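Local coordinates for SUMO1 linked HERC2 ZZ domain (Small ubiquitin-related modifier 1,E3 ubiquitin-protein ligase HERC2) (Homo sapiens, PDB 6WW3), which joins the SUMO1 tail to the ZZ domain of the ubiquitin ligase HERC2, a zinc finger that binds histone H3 and SUMO1, at residues S1-K6 with R54-G59; S24-R29 with T39-K44; D32-C37 with K44-R49. All blocks are in the same frame, centred on the assembly; numbering follows the deposited sequence.

Contact 1 (S1-K6 with R54-G59); sequences SDQEAK and RINEPG
Q3 and K6 lean on N56 and E57, so that the engineered N-terminal tail, whose first residues match SUMO1, rests on the end of the ZZ zinc finger, just past its last strand, 52-55. Because the two parts were fused by design, the contact is not evidence of a natural intramolecular one. The tail is shaped by a short 3-10 turn over residues 3-5, started by an Asx turn in which D2 OD1 accepts from E4 N (2.9 Å), which meets it from above the carboxylate plane.

The amide of Q3 makes the closest approach. CG lies anti to the backbone N (chi1 171°) and the chain then bends, which brings the amide across N56 at about a right angle, with Q3 CD 3.7 Å from N56 O. With only the methyl group of an alanine in place of Q3, the CB and backbone carbonyl of N56 would probably lose much of their cover on this side.

K6 adds van der Waals contact, its CB 3.9 Å from the backbone O of N56. The K6 and E57 side chains run side by side in the same direction, their opposite charges 4.4 Å apart between K6 NZ and E57 OE1, too far for a salt bridge. N56 itself is held by polar bonds within the zinc finger: its OD1 is hydrogen-bonded to S24 OG and takes a nearly straight bond in its carbonyl plane from R54 NH1 (3.3 Å, 169°).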
loop_
_atom_site.group_PDB
_atom_site.type_symbol
_atom_site.label_atom_id
_atom_site.label_comp_id
_atom_site.label_asym_id
_atom_site.label_seq_id
_atom_site.Cartn_x
_atom_site.Cartn_y
_atom_site.Cartn_z
ATOM N N SER A 1 -9.430 -17.723 -5.960
ATOM C CA SER A 1 -9.145 -16.660 -5.001
ATOM C C SER A 1 -8.554 -15.433 -5.694
ATOM O O SER A 1 -7.889 -15.541 -6.713
ATOM C CB SER A 1 -8.195 -17.163 -3.920
ATOM O OG SER A 1 -7.139 -17.884 -4.503
ATOM N N ASP A 2 -8.790 -14.268 -5.106
ATOM C CA ASP A 2 -8.587 -12.982 -5.754
ATOM C C ASP A 2 -7.740 -12.110 -4.840
ATOM O O ASP A 2 -8.093 -11.902 -3.673
ATOM C CB ASP A 2 -9.956 -12.337 -6.041
ATOM C CG ASP A 2 -9.875 -11.063 -6.886
ATOM O OD1 ASP A 2 -8.782 -10.519 -7.106
ATOM O OD2 ASP A 2 -10.945 -10.606 -7.333
ATOM N N GLN A 3 -6.627 -11.599 -5.370
ATOM C CA GLN A 3 -5.791 -10.700 -4.584
ATOM C C GLN A 3 -6.578 -9.476 -4.147
ATOM O O GLN A 3 -6.397 -8.990 -3.026
ATOM C CB GLN A 3 -4.564 -10.280 -5.399
ATOM C CG GLN A 3 -3.712 -9.168 -4.781
ATOM C CD GLN A 3 -3.098 -9.578 -3.453
ATOM O OE1 GLN A 3 -3.240 -8.884 -2.457
ATOM N NE2 GLN A 3 -2.426 -10.708 -3.439
ATOM N N GLU A 4 -7.493 -9.000 -5.002
ATOM C CA GLU A 4 -8.289 -7.815 -4.702
ATOM C C GLU A 4 -9.154 -8.007 -3.465
ATOM O O GLU A 4 -9.496 -7.020 -2.805
ATOM C CB GLU A 4 -9.152 -7.448 -5.915
ATOM C CG GLU A 4 -10.024 -6.192 -5.729
ATOM C CD GLU A 4 -9.224 -4.896 -5.807
ATOM O OE1 GLU A 4 -8.056 -4.934 -6.258
ATOM O OE2 GLU A 4 -9.753 -3.836 -5.416
ATOM N N ALA A 5 -9.491 -9.255 -3.126
ATOM C CA ALA A 5 -10.271 -9.553 -1.931
ATOM C C ALA A 5 -9.459 -9.497 -0.641
ATOM O O ALA A 5 -10.053 -9.370 0.436
ATOM C CB ALA A 5 -10.915 -10.938 -2.052
ATOM N N LYS A 6 -8.132 -9.604 -0.716
ATOM C CA LYS A 6 -7.301 -9.520 0.479
ATOM C C LYS A 6 -7.421 -8.134 1.094
ATOM O O LYS A 6 -7.381 -7.128 0.391
ATOM C CB LYS A 6 -5.825 -9.753 0.137
ATOM C CG LYS A 6 -5.435 -11.046 -0.564
ATOM C CD LYS A 6 -5.766 -12.321 0.189
ATOM C CE LYS A 6 -5.312 -13.520 -0.662
ATOM N NZ LYS A 6 -5.955 -14.815 -0.301
ATOM N N ARG A 54 6.357 -4.565 -1.557
ATOM C CA ARG A 54 5.045 -5.119 -1.866
ATOM C C ARG A 54 4.648 -6.146 -0.812
ATOM O O ARG A 54 5.349 -7.144 -0.612
ATOM C CB ARG A 54 5.025 -5.767 -3.246
ATOM C CG ARG A 54 3.629 -6.229 -3.641
ATOM C CD ARG A 54 3.693 -7.212 -4.811
ATOM N NE ARG A 54 3.603 -6.565 -6.113
ATOM C CZ ARG A 54 2.529 -6.609 -6.899
ATOM N NH1 ARG A 54 1.444 -7.265 -6.510
ATOM N NH2 ARG A 54 2.537 -5.994 -8.076
ATOM N N ILE A 55 3.492 -5.940 -0.194
ATOM C CA ILE A 55 2.962 -6.837 0.822
ATOM C C ILE A 55 1.606 -7.301 0.312
ATOM O O ILE A 55 0.622 -6.549 0.366
ATOM C CB ILE A 55 2.854 -6.148 2.189
ATOM C CG1 ILE A 55 4.218 -5.589 2.584
ATOM C CG2 ILE A 55 2.319 -7.106 3.262
ATOM C CD1 ILE A 55 4.196 -4.630 3.735
ATOM N N ASN A 56 1.544 -8.533 -0.205
ATOM C CA ASN A 56 0.293 -8.998 -0.801
ATOM C C ASN A 56 -0.722 -9.404 0.256
ATOM O O ASN A 56 -1.930 -9.347 -0.002
ATOM C CB ASN A 56 0.534 -10.178 -1.753
ATOM C CG ASN A 56 1.269 -9.775 -3.012
ATOM O OD1 ASN A 56 0.980 -8.745 -3.627
ATOM N ND2 ASN A 56 2.195 -10.616 -3.432
ATOM N N GLU A 57 -0.261 -9.847 1.423
ATOM C CA GLU A 57 -1.173 -10.251 2.482
ATOM C C GLU A 57 -0.515 -10.029 3.837
ATOM O O GLU A 57 0.720 -10.048 3.935
ATOM C CB GLU A 57 -1.589 -11.717 2.318
ATOM C CG GLU A 57 -0.474 -12.694 2.558
ATOM C CD GLU A 57 -0.864 -14.092 2.130
ATOM O OE1 GLU A 57 -1.971 -14.251 1.566
ATOM O OE2 GLU A 57 -0.057 -15.016 2.348
ATOM N N PRO A 58 -1.309 -9.794 4.890
ATOM C CA PRO A 58 -0.745 -9.575 6.229
ATOM C C PRO A 58 0.255 -10.650 6.631
ATOM O O PRO A 58 0.087 -11.830 6.324
ATOM C CB PRO A 58 -1.984 -9.594 7.127
ATOM C CG PRO A 58 -3.053 -9.066 6.259
ATOM C CD PRO A 58 -2.761 -9.565 4.867
ATOM N N GLY A 59 1.319 -10.225 7.310
ATOM C CA GLY A 59 2.400 -11.096 7.717
ATOM C C GLY A 59 3.650 -11.004 6.865
ATOM O O GLY A 59 4.739 -11.340 7.346
#

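Contact 2 (S24-R29 with T39-K44); sequences SRFKCR and TCFKTK. With ZN (zinc ion), chain D; ZN (zinc ion), chain C.
F41 lays its ring flat on F26, helix against strand, and most of its atoms from CB outward meet part of the partner ring. CB comes first: it sits over the face of F26, 4.2 Å from the centroid of that ring, in a CH-pi contact that also brings it near F26 CG and CD2. With chi1 at 172°, CG points opposite the backbone N and carries the ring away from the helix and over the F26 ring. There F41 CG stands 3.8 Å from F26 CG. On one side of the ring CD1 has F26 CG and CD1 beneath it at slightly longer range; on the other, F41 CD2 comes to 3.7 Å from F26 CE1, and CE2 stays over that same atom. At the far end CZ reaches F26 CD1 at 4.2 Å.

The two planes are only 6° apart, with centroids separated by 4.2 Å: an offset stack. F26 CD1 lies over the middle of the F41 ring, whereas F41 CD2 is shifted toward the rim of F26. The stack belongs to the ZZ zinc finger, a cross-brace fold with two interleaved zinc sites, and presses helix 38-43 onto strand 25-28. Each segment also supplies a zinc ligand. C28 SG binds one ion together with C31, H46 and H50; C40, next to F41 in the helix, binds the other with C13, C16 and C37. F52 meets the F41 ring edge-to-face, while toward the end of the helix T43 OG1 donates to T39 O, reaching it from above the carbonyl plane at 2.9 Å.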
loop_
_atom_site.group_PDB
_atom_site.type_symbol
_atom_site.label_atom_id
_atom_site.label_comp_id
_atom_site.label_asym_id
_atom_site.label_seq_id
_atom_site.Cartn_x
_atom_site.Cartn_y
_atom_site.Cartn_z
ATOM N N SER A 24 -3.070 -5.677 -3.044
ATOM C CA SER A 24 -1.685 -5.598 -2.598
ATOM C C SER A 24 -1.423 -4.258 -1.923
ATOM O O SER A 24 -1.917 -3.213 -2.356
ATOM C CB SER A 24 -0.701 -5.800 -3.753
ATOM O OG SER A 24 -0.758 -7.123 -4.263
ATOM N N ARG A 25 -0.640 -4.304 -0.853
ATOM C CA ARG A 25 -0.256 -3.137 -0.074
ATOM C C ARG A 25 1.184 -2.761 -0.401
ATOM O O ARG A 25 2.057 -3.625 -0.486
ATOM C CB ARG A 25 -0.401 -3.452 1.420
ATOM C CG ARG A 25 0.357 -2.547 2.355
ATOM C CD ARG A 25 0.434 -3.121 3.762
ATOM N NE ARG A 25 1.099 -2.184 4.668
ATOM C CZ ARG A 25 1.491 -2.452 5.907
ATOM N NH1 ARG A 25 1.297 -3.650 6.432
ATOM N NH2 ARG A 25 2.085 -1.501 6.623
ATOM N N PHE A 26 1.441 -1.472 -0.581
ATOM C CA PHE A 26 2.789 -0.999 -0.891
ATOM C C PHE A 26 3.264 -0.077 0.228
ATOM O O PHE A 26 2.820 1.071 0.321
ATOM C CB PHE A 26 2.832 -0.296 -2.248
ATOM C CG PHE A 26 2.552 -1.218 -3.405
ATOM C CD1 PHE A 26 3.599 -1.809 -4.102
ATOM C CD2 PHE A 26 1.244 -1.533 -3.760
ATOM C CE1 PHE A 26 3.345 -2.676 -5.155
ATOM C CE2 PHE A 26 0.983 -2.402 -4.809
ATOM C CZ PHE A 26 2.043 -2.967 -5.508
ATOM N N LYS A 27 4.186 -0.573 1.058
ATOM C CA LYS A 27 4.716 0.193 2.183
ATOM C C LYS A 27 6.031 0.859 1.790
ATOM O O LYS A 27 6.947 0.196 1.301
ATOM C CB LYS A 27 4.933 -0.702 3.405
ATOM C CG LYS A 27 5.537 0.069 4.606
ATOM C CD LYS A 27 5.613 -0.796 5.865
ATOM C CE LYS A 27 6.345 -0.095 7.013
ATOM N NZ LYS A 27 5.794 1.254 7.354
ATOM N N CYS A 28 6.123 2.164 1.998
ATOM C CA CYS A 28 7.374 2.855 1.705
ATOM C C CYS A 28 8.453 2.431 2.688
ATOM O O CYS A 28 8.215 2.399 3.898
ATOM C CB CYS A 28 7.199 4.369 1.752
ATOM S SG CYS A 28 8.709 5.201 1.237
ATOM N N ARG A 29 9.644 2.105 2.169
ATOM C CA ARG A 29 10.766 1.715 3.019
ATOM C C ARG A 29 11.501 2.894 3.637
ATOM O O ARG A 29 12.327 2.685 4.533
ATOM C CB ARG A 29 11.774 0.868 2.225
ATOM C CG ARG A 29 11.205 -0.465 1.732
ATOM C CD ARG A 29 12.192 -1.257 0.868
ATOM N NE ARG A 29 11.823 -2.677 0.824
ATOM C CZ ARG A 29 11.499 -3.348 -0.279
ATOM N NH1 ARG A 29 11.171 -4.636 -0.197
ATOM N NH2 ARG A 29 11.515 -2.753 -1.463
ATOM N N THR A 39 -3.505 1.069 -6.925
ATOM C CA THR A 39 -3.814 2.158 -7.846
ATOM C C THR A 39 -3.014 3.406 -7.496
ATOM O O THR A 39 -2.389 4.018 -8.364
ATOM C CB THR A 39 -5.305 2.486 -7.835
ATOM O OG1 THR A 39 -6.060 1.336 -8.230
ATOM C CG2 THR A 39 -5.575 3.625 -8.813
ATOM N N CYS A 40 -3.003 3.784 -6.212
ATOM C CA CYS A 40 -2.221 4.944 -5.793
ATOM C C CYS A 40 -0.739 4.731 -6.051
ATOM O O CYS A 40 -0.035 5.662 -6.466
ATOM C CB CYS A 40 -2.457 5.236 -4.313
ATOM S SG CYS A 40 -4.021 6.026 -3.998
ATOM N N PHE A 41 -0.242 3.514 -5.800
ATOM C CA PHE A 41 1.167 3.240 -6.050
ATOM C C PHE A 41 1.531 3.496 -7.503
ATOM O O PHE A 41 2.650 3.926 -7.787
ATOM C CB PHE A 41 1.526 1.804 -5.674
ATOM C CG PHE A 41 2.920 1.412 -6.089
ATOM C CD1 PHE A 41 4.032 2.022 -5.506
ATOM C CD2 PHE A 41 3.124 0.446 -7.057
ATOM C CE1 PHE A 41 5.321 1.678 -5.886
ATOM C CE2 PHE A 41 4.418 0.082 -7.445
ATOM C CZ PHE A 41 5.516 0.702 -6.865
ATOM N N LYS A 42 0.609 3.214 -8.431
ATOM C CA LYS A 42 0.855 3.374 -9.857
ATOM C C LYS A 42 0.626 4.796 -10.360
ATOM O O LYS A 42 1.020 5.091 -11.490
ATOM C CB LYS A 42 -0.052 2.440 -10.671
ATOM C CG LYS A 42 0.147 0.940 -10.503
ATOM C CD LYS A 42 1.463 0.456 -11.010
ATOM C CE LYS A 42 1.469 -1.064 -11.003
ATOM N NZ LYS A 42 2.834 -1.628 -11.230
ATOM N N THR A 43 -0.029 5.676 -9.589
ATOM C CA THR A 43 -0.472 6.954 -10.154
ATOM C C THR A 43 -0.075 8.178 -9.340
ATOM O O THR A 43 -0.019 9.287 -9.879
ATOM C CB THR A 43 -1.995 6.960 -10.346
ATOM O OG1 THR A 43 -2.652 6.827 -9.076
ATOM C CG2 THR A 43 -2.424 5.820 -11.247
ATOM N N LYS A 44 0.124 8.023 -8.040
ATOM C CA LYS A 44 0.442 9.170 -7.206
ATOM C C LYS A 44 1.928 9.471 -7.244
ATOM O O LYS A 44 2.764 8.571 -7.346
ATOM C CB LYS A 44 0.005 8.955 -5.755
ATOM C CG LYS A 44 -1.347 9.547 -5.375
ATOM C CD LYS A 44 -2.496 8.977 -6.120
ATOM C CE LYS A 44 -3.783 9.320 -5.405
ATOM N NZ LYS A 44 -4.946 8.855 -6.204
HETATM ZN ZN ZN D . 8.251 7.470 1.083
HETATM ZN ZN ZN C . -4.987 4.591 -2.568
#

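Contact 3 (D32-C37 with K44-R49); sequences DDFDFC and KKHNTR. With ZN (zinc ion), chain C; ZN (zinc ion), chain D.
A zinc ligand of the ZZ finger, H46, is packed here into an aromatic cluster with F34 and F36. Its NE2 binds the ion at 2.1 Å, in a site completed by C28, C31 and H50. The adjoining CE1-ND1 side of the imidazole meets F34: H46 CE1 stands over the centre of the phenyl face, 3.4 Å from F34 CE1, and ND1 lies near F34 CZ. The two ring planes are inclined at 49°, and the two side chains run past one another head to tail. A chi1 of -162° in H46 brings the imidazole to the zinc and to the face of F34 at once; the metal bond and the phenyl ring together probably restrict its rotation.

F36 sits next in the row. The edge of F34 points into its face, with F34 CE1 above the ring centre. Across the contact, H46 CB approaches the edge of F36, 4.1 Å from CE2, and K44 CB touches F36 CZ at 3.6 Å before the lysine chain turns at chi2 and its amine points elsewhere. Beyond F36, C37 SG binds the second ion (2.4 Å) with C13, C16 and C40.

The cluster thus joins strand 35-36, at one edge of the three-stranded sheet, to the loop that follows helix 38-43. F52 of strand 52-55, at the opposite edge, adds to it, meeting H46 edge-to-face and F36 at a shallow angle, while strand 25-28 runs between the two edge strands.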
loop_
_atom_site.group_PDB
_atom_site.type_symbol
_atom_site.label_atom_id
_atom_site.label_comp_id
_atom_site.label_asym_id
_atom_site.label_seq_id
_atom_site.Cartn_x
_atom_site.Cartn_y
_atom_site.Cartn_z
ATOM N N ASP A 32 8.331 7.036 7.403
ATOM C CA ASP A 32 8.121 6.417 8.710
ATOM C C ASP A 32 6.927 5.463 8.711
ATOM O O ASP A 32 7.013 4.349 9.247
ATOM C CB ASP A 32 7.950 7.530 9.753
ATOM C CG ASP A 32 7.653 7.013 11.157
ATOM O OD1 ASP A 32 8.596 6.793 11.937
ATOM O OD2 ASP A 32 6.465 6.851 11.488
ATOM N N ASP A 33 5.816 5.866 8.104
ATOM C CA ASP A 33 4.562 5.137 8.249
ATOM C C ASP A 33 3.659 5.435 7.055
ATOM O O ASP A 33 2.586 6.012 7.219
ATOM C CB ASP A 33 3.894 5.532 9.574
ATOM C CG ASP A 33 2.562 4.829 9.820
ATOM O OD1 ASP A 33 1.648 5.522 10.278
ATOM O OD2 ASP A 33 2.421 3.612 9.573
ATOM N N PHE A 34 4.096 5.079 5.843
ATOM C CA PHE A 34 3.422 5.502 4.620
ATOM C C PHE A 34 3.110 4.289 3.755
ATOM O O PHE A 34 4.009 3.502 3.439
ATOM C CB PHE A 34 4.280 6.514 3.843
ATOM C CG PHE A 34 3.569 7.169 2.670
ATOM C CD1 PHE A 34 3.383 6.482 1.479
ATOM C CD2 PHE A 34 3.100 8.475 2.767
ATOM C CE1 PHE A 34 2.723 7.081 0.399
ATOM C CE2 PHE A 34 2.457 9.089 1.697
ATOM C CZ PHE A 34 2.268 8.383 0.504
ATOM N N ASP A 35 1.854 4.174 3.335
ATOM C CA ASP A 35 1.385 3.052 2.530
ATOM C C ASP A 35 0.551 3.560 1.364
ATOM O O ASP A 35 -0.130 4.580 1.471
ATOM C CB ASP A 35 0.551 2.063 3.360
ATOM C CG ASP A 35 1.307 1.519 4.562
ATOM O OD1 ASP A 35 1.247 2.145 5.638
ATOM O OD2 ASP A 35 1.935 0.451 4.440
ATOM N N PHE A 36 0.618 2.833 0.245
ATOM C CA PHE A 36 -0.201 3.055 -0.942
ATOM C C PHE A 36 -1.024 1.810 -1.239
ATOM O O PHE A 36 -0.513 0.696 -1.139
ATOM C CB PHE A 36 0.666 3.317 -2.179
ATOM C CG PHE A 36 1.019 4.753 -2.409
ATOM C CD1 PHE A 36 0.164 5.772 -2.030
ATOM C CD2 PHE A 36 2.205 5.082 -3.046
ATOM C CE1 PHE A 36 0.489 7.091 -2.279
ATOM C CE2 PHE A 36 2.531 6.406 -3.294
ATOM C CZ PHE A 36 1.672 7.408 -2.910
ATOM N N CYS A 37 -2.270 1.987 -1.666
ATOM C CA CYS A 37 -2.908 0.899 -2.386
ATOM C C CYS A 37 -2.286 0.802 -3.783
ATOM O O CYS A 37 -1.457 1.628 -4.176
ATOM C CB CYS A 37 -4.421 1.092 -2.454
ATOM S SG CYS A 37 -4.948 2.388 -3.599
ATOM N N LYS A 44 0.124 8.023 -8.040
ATOM C CA LYS A 44 0.442 9.170 -7.206
ATOM C C LYS A 44 1.928 9.471 -7.244
ATOM O O LYS A 44 2.764 8.571 -7.346
ATOM C CB LYS A 44 0.005 8.955 -5.755
ATOM C CG LYS A 44 -1.347 9.547 -5.375
ATOM C CD LYS A 44 -2.496 8.977 -6.120
ATOM C CE LYS A 44 -3.783 9.320 -5.405
ATOM N NZ LYS A 44 -4.946 8.855 -6.204
ATOM N N LYS A 45 2.249 10.756 -7.136
ATOM C CA LYS A 45 3.635 11.183 -7.067
ATOM C C LYS A 45 4.183 10.969 -5.657
ATOM O O LYS A 45 3.484 11.177 -4.660
ATOM C CB LYS A 45 3.735 12.648 -7.497
ATOM N N HIS A 46 5.433 10.517 -5.587
ATOM C CA HIS A 46 6.106 10.246 -4.327
ATOM C C HIS A 46 7.589 10.421 -4.587
ATOM O O HIS A 46 8.035 10.297 -5.730
ATOM C CB HIS A 46 5.803 8.827 -3.814
ATOM C CG HIS A 46 6.086 8.629 -2.355
ATOM N ND1 HIS A 46 5.195 8.988 -1.370
ATOM C CD2 HIS A 46 7.160 8.107 -1.715
ATOM C CE1 HIS A 46 5.705 8.697 -0.188
ATOM N NE2 HIS A 46 6.902 8.172 -0.369
ATOM N N ASN A 47 8.347 10.708 -3.523
ATOM C CA ASN A 47 9.788 10.872 -3.648
ATOM C C ASN A 47 10.348 9.746 -4.493
ATOM O O ASN A 47 10.171 8.572 -4.166
ATOM C CB ASN A 47 10.430 10.890 -2.259
ATOM C CG ASN A 47 11.941 11.117 -2.297
ATOM O OD1 ASN A 47 12.660 10.471 -3.058
ATOM N ND2 ASN A 47 12.430 12.006 -1.438
ATOM N N THR A 48 10.948 10.094 -5.605
ATOM C CA THR A 48 11.428 9.120 -6.566
ATOM C C THR A 48 12.579 8.280 -6.080
ATOM O O THR A 48 12.867 7.320 -6.649
ATOM C CB THR A 48 11.775 9.778 -7.918
ATOM O OG1 THR A 48 12.711 10.806 -7.721
ATOM C CG2 THR A 48 10.495 10.368 -8.557
ATOM N N ARG A 49 13.207 8.674 -4.998
ATOM C CA ARG A 49 14.271 7.901 -4.434
ATOM C C ARG A 49 13.753 6.980 -3.315
ATOM O O ARG A 49 14.464 6.194 -2.837
ATOM C CB ARG A 49 15.450 8.742 -4.013
ATOM C CG ARG A 49 16.192 9.403 -5.131
ATOM C CD ARG A 49 16.953 8.434 -6.032
ATOM N NE ARG A 49 17.007 9.029 -7.337
ATOM C CZ ARG A 49 18.029 9.740 -7.758
ATOM N NH1 ARG A 49 17.968 10.274 -8.944
ATOM N NH2 ARG A 49 19.114 9.927 -6.978
HETATM ZN ZN ZN C . -4.987 4.591 -2.568
HETATM ZN ZN ZN D . 8.251 7.470 1.083
#

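From the N terminus, the tail at 1-6 waits until 54-59 to be met, so contact 1 closes nearly the whole chain into one loop and contains the other two. Inside it, 24-29 opens contact 2 and 32-37 opens contact 3 before 39-44 closes the former and 44-49 the latter; these two therefore cross, and K44 belongs to both. Their neighbouring strands 25-28 and 35-36 are also joined by the R25-D35 salt bridge and a probable F26-F36 backbone bond. Together contacts 2 and 3 tie sheet, helix and both zinc sites. Contact 1 lies across the chain's centre from contact 3 and meets contact 2 through S24 and N56.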